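Local coordinates for shikimate dehydrogenase (Listeria monocytogenes, PDB 3TNL), which probably catalyses the reversible NADPH-linked reduction of 3-dehydroshikimate to shikimate, a step of chorismate biosynthesis, at residues L253-Y264 with Q278-M289. Sequence-based numbering, arbitrary orientation.
Sequences LRPELIVSDVVY and QGCQTLNGLGMM. With NAD (nicotinamide-adenine-dinucleotide), chain H.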
# COMPACT_ATOMS: atom_id res chain seq x y z
N LEU B 253 35.82 12.89 30.30
CA LEU B 253 36.10 11.86 29.31
C LEU B 253 37.55 11.38 29.46
O LEU B 253 38.35 12.01 30.15
CB LEU B 253 35.84 12.41 27.90
CG LEU B 253 34.53 13.14 27.65
CD1 LEU B 253 34.39 13.52 26.16
CD2 LEU B 253 33.37 12.29 28.04
N ARG B 254 37.87 10.24 28.84
CA ARG B 254 39.21 9.66 28.84
C ARG B 254 39.36 8.89 27.56
O ARG B 254 38.37 8.48 26.96
CB ARG B 254 39.45 8.77 30.05
CG ARG B 254 38.54 7.51 30.08
CD ARG B 254 38.63 6.76 31.38
NE ARG B 254 37.90 5.50 31.30
CZ ARG B 254 36.58 5.38 31.39
NH1 ARG B 254 35.81 6.45 31.52
NH2 ARG B 254 36.05 4.17 31.28
N PRO B 255 40.61 8.62 27.14
CA PRO B 255 40.81 8.00 25.84
C PRO B 255 40.23 6.60 25.64
O PRO B 255 39.89 6.24 24.52
CB PRO B 255 42.33 8.01 25.69
CG PRO B 255 42.79 9.09 26.50
CD PRO B 255 41.88 9.13 27.69
N GLU B 256 40.08 5.83 26.72
CA GLU B 256 39.53 4.48 26.60
C GLU B 256 38.02 4.43 26.48
O GLU B 256 37.46 3.42 26.07
CB GLU B 256 39.97 3.61 27.80
CG GLU B 256 41.44 3.28 27.78
CD GLU B 256 41.89 2.31 28.87
OE1 GLU B 256 41.05 1.91 29.72
OE2 GLU B 256 43.09 1.93 28.85
N LEU B 257 37.37 5.53 26.83
CA LEU B 257 35.91 5.58 26.81
C LEU B 257 35.36 5.61 25.38
O LEU B 257 35.97 6.20 24.49
CB LEU B 257 35.46 6.88 27.49
CG LEU B 257 33.98 7.21 27.56
CD1 LEU B 257 33.26 6.25 28.45
CD2 LEU B 257 33.79 8.65 28.11
N ILE B 258 34.21 4.99 25.18
CA ILE B 258 33.46 5.06 23.92
C ILE B 258 32.40 6.11 24.13
O ILE B 258 31.65 6.02 25.13
CB ILE B 258 32.75 3.73 23.61
CG1 ILE B 258 33.79 2.63 23.47
CG2 ILE B 258 31.94 3.85 22.30
CD1 ILE B 258 33.16 1.23 23.70
N VAL B 259 32.28 7.06 23.21
CA VAL B 259 31.20 8.06 23.29
C VAL B 259 30.30 7.85 22.07
O VAL B 259 30.77 7.83 20.92
CB VAL B 259 31.73 9.50 23.39
CG1 VAL B 259 30.54 10.48 23.46
CG2 VAL B 259 32.62 9.64 24.63
N SER B 260 29.03 7.67 22.35
CA SER B 260 28.03 7.34 21.34
C SER B 260 26.91 8.36 21.28
O SER B 260 26.53 8.89 22.32
CB SER B 260 27.47 5.95 21.74
OG SER B 260 26.19 5.70 21.21
N ASP B 261 26.41 8.69 20.08
CA ASP B 261 25.27 9.59 19.96
C ASP B 261 24.26 8.93 19.05
O ASP B 261 24.64 8.28 18.08
CB ASP B 261 25.73 10.95 19.38
CG ASP B 261 24.84 12.12 19.85
OD1 ASP B 261 25.42 13.17 20.24
OD2 ASP B 261 23.61 11.95 19.91
N VAL B 262 22.99 9.02 19.42
CA VAL B 262 21.90 8.53 18.57
C VAL B 262 21.73 9.46 17.36
O VAL B 262 21.20 9.07 16.34
CB VAL B 262 20.57 8.38 19.33
CG1 VAL B 262 20.68 7.30 20.41
CG2 VAL B 262 20.09 9.74 19.86
N VAL B 263 22.17 10.71 17.49
CA VAL B 263 22.08 11.67 16.39
C VAL B 263 23.08 11.30 15.26
O VAL B 263 24.21 10.89 15.52
CB VAL B 263 22.38 13.12 16.91
CG1 VAL B 263 22.45 14.13 15.73
CG2 VAL B 263 21.37 13.54 18.00
N TYR B 264 22.65 11.41 14.00
CA TYR B 264 23.54 11.21 12.85
C TYR B 264 23.40 12.32 11.80
O TYR B 264 24.09 12.29 10.79
CB TYR B 264 23.37 9.81 12.22
CG TYR B 264 22.00 9.46 11.77
CD1 TYR B 264 21.61 9.63 10.44
CD2 TYR B 264 21.06 8.98 12.66
CE1 TYR B 264 20.34 9.30 10.04
CE2 TYR B 264 19.80 8.66 12.26
CZ TYR B 264 19.44 8.82 10.95
OH TYR B 264 18.14 8.50 10.57
N GLN B 278 39.23 14.56 23.04
CA GLN B 278 39.77 13.89 24.22
C GLN B 278 40.36 12.52 23.94
O GLN B 278 40.86 11.86 24.88
CB GLN B 278 38.71 13.81 25.31
CG GLN B 278 38.25 15.21 25.73
CD GLN B 278 39.40 16.11 26.20
OE1 GLN B 278 40.17 15.74 27.07
NE2 GLN B 278 39.51 17.28 25.60
N GLY B 279 40.35 12.09 22.68
CA GLY B 279 40.92 10.80 22.30
C GLY B 279 40.00 9.61 22.38
O GLY B 279 40.42 8.46 22.28
N CYS B 280 38.73 9.84 22.65
CA CYS B 280 37.82 8.74 22.76
C CYS B 280 37.44 8.08 21.46
O CYS B 280 37.61 8.66 20.39
CB CYS B 280 36.48 9.25 23.32
SG CYS B 280 36.53 10.24 24.83
N GLN B 281 36.98 6.83 21.54
CA GLN B 281 36.37 6.16 20.39
C GLN B 281 34.96 6.76 20.31
O GLN B 281 34.34 7.00 21.34
CB GLN B 281 36.21 4.66 20.64
CG GLN B 281 37.50 3.90 20.74
CD GLN B 281 37.95 3.36 19.43
OE1 GLN B 281 37.79 4.00 18.40
NE2 GLN B 281 38.53 2.17 19.46
N THR B 282 34.45 6.94 19.10
CA THR B 282 33.14 7.54 18.90
C THR B 282 32.30 6.81 17.87
O THR B 282 32.81 6.16 16.96
CB THR B 282 33.23 9.02 18.43
OG1 THR B 282 34.02 9.07 17.21
CG2 THR B 282 33.88 9.92 19.49
N LEU B 283 30.99 6.94 18.02
CA LEU B 283 30.09 6.39 17.05
C LEU B 283 28.80 7.20 17.04
O LEU B 283 28.18 7.41 18.09
CB LEU B 283 29.80 4.93 17.39
CG LEU B 283 29.13 4.14 16.27
CD1 LEU B 283 30.12 3.97 15.11
CD2 LEU B 283 28.64 2.78 16.81
N ASN B 284 28.38 7.63 15.86
CA ASN B 284 27.11 8.34 15.69
C ASN B 284 25.96 7.35 15.51
O ASN B 284 26.16 6.14 15.60
CB ASN B 284 27.15 9.41 14.56
CG ASN B 284 27.21 8.84 13.19
OD1 ASN B 284 26.85 7.67 12.97
ND2 ASN B 284 27.67 9.66 12.22
N GLY B 285 24.75 7.85 15.26
CA GLY B 285 23.56 7.01 15.19
C GLY B 285 23.25 6.35 13.86
O GLY B 285 22.20 5.73 13.75
N LEU B 286 24.12 6.45 12.88
CA LEU B 286 23.82 5.88 11.52
C LEU B 286 23.65 4.36 11.57
O LEU B 286 22.68 3.83 11.04
CB LEU B 286 24.85 6.28 10.48
CG LEU B 286 24.50 5.85 9.05
CD1 LEU B 286 23.25 6.54 8.55
CD2 LEU B 286 25.66 6.16 8.14
N GLY B 287 24.54 3.69 12.28
CA GLY B 287 24.45 2.23 12.43
C GLY B 287 23.15 1.80 13.11
O GLY B 287 22.50 0.81 12.68
N MET B 288 22.72 2.54 14.13
CA MET B 288 21.47 2.26 14.81
C MET B 288 20.31 2.28 13.81
O MET B 288 19.43 1.40 13.82
CB MET B 288 21.21 3.29 15.90
CG MET B 288 19.87 3.16 16.56
SD MET B 288 19.66 4.32 17.94
CE MET B 288 18.03 3.94 18.54
N MET B 289 20.32 3.28 12.94
CA MET B 289 19.28 3.44 11.93
C MET B 289 19.27 2.25 10.96
O MET B 289 18.21 1.67 10.68
CB MET B 289 19.42 4.78 11.21
CG MET B 289 18.38 5.07 10.15
SD MET B 289 18.79 4.31 8.55
CE MET B 289 17.39 4.84 7.54
PA NAD H . 11.73 12.00 22.73
O1A NAD H . 10.96 13.27 22.38
O2A NAD H . 10.95 10.72 22.97
O5B NAD H . 12.71 12.32 23.98
C5B NAD H . 13.48 13.52 24.10
C4B NAD H . 14.56 13.33 25.18
O4B NAD H . 15.48 14.43 25.12
C3B NAD H . 14.00 13.40 26.58
O3B NAD H . 14.84 12.57 27.44
C2B NAD H . 14.16 14.84 26.99
O2B NAD H . 14.29 15.02 28.40
C1B NAD H . 15.47 15.20 26.31
N9A NAD H . 15.69 16.61 25.99
C8A NAD H . 15.10 17.28 24.97
N7A NAD H . 15.60 18.54 24.92
C5A NAD H . 16.52 18.70 25.90
C6A NAD H . 17.36 19.70 26.36
N6A NAD H . 17.37 20.89 25.76
N1A NAD H . 18.20 19.46 27.38
C2A NAD H . 18.21 18.25 28.01
N3A NAD H . 17.43 17.22 27.62
C4A NAD H . 16.58 17.40 26.58
O3 NAD H . 12.80 11.81 21.56
PN NAD H . 13.36 10.44 20.95
O1N NAD H . 12.43 9.85 19.93
O2N NAD H . 13.90 9.56 22.09
O5D NAD H . 14.61 10.93 20.06
C5D NAD H . 15.73 11.53 20.71
C4D NAD H . 16.81 11.59 19.65
O4D NAD H . 17.06 10.27 19.14
C3D NAD H . 16.37 12.43 18.45
O3D NAD H . 17.42 13.33 18.12
C2D NAD H . 16.13 11.41 17.34
O2D NAD H . 16.32 11.97 16.02
C1D NAD H . 17.14 10.33 17.71
N1N NAD H . 16.85 8.98 17.21
C2N NAD H . 17.76 8.35 16.44
C3N NAD H . 17.53 7.07 15.97
C7N NAD H . 18.51 6.35 15.11
O7N NAD H . 18.06 5.41 14.45
N7N NAD H . 19.82 6.71 15.12
C4N NAD H . 16.32 6.42 16.30
C5N NAD H . 15.40 7.09 17.11
C6N NAD H . 15.69 8.38 17.55
O HOH W 1 25.74 5.43 18.53
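V262 and G285 meet where two parallel strands end, and both grip the NAD carboxamide. N7N donates to V262 O at 3.0 Å and to G285 O at 2.9 Å. N7N lies at the edge of the Y264 ring, near its plane. V262 CG1 touches M288 SD side by side at 4.0 Å. V262 CG2 comes 3.2 Å from NAD O4D. M288 is fully extended, and its CE reaches the nicotinamide ring.

Two Asx turns shape the loops behind this site. D261 OD2 accepts from V263 N, and D261 is also held by N232 and T269. N284 OD1 accepts from L286 N at the start of helix 286-301, and its ND2 donates to T267 O. G285 N, at the N-cap, bonds V263 O from above the carbonyl plane.

Further back, four backbone bonds join residues 257-261 to the edge strand 281-283, including V259 N to Q281 O at 2.8 Å. C280 SG closes the far end against L253 CB and V259 CG2. Helix 270-277 links the strands into a beta-alpha-beta unit at the edge of the parallel Rossmann sheet. Two carbonyls taking both amide protons would fix the carboxamide's rotation, and so probably the nicotinamide's orientation.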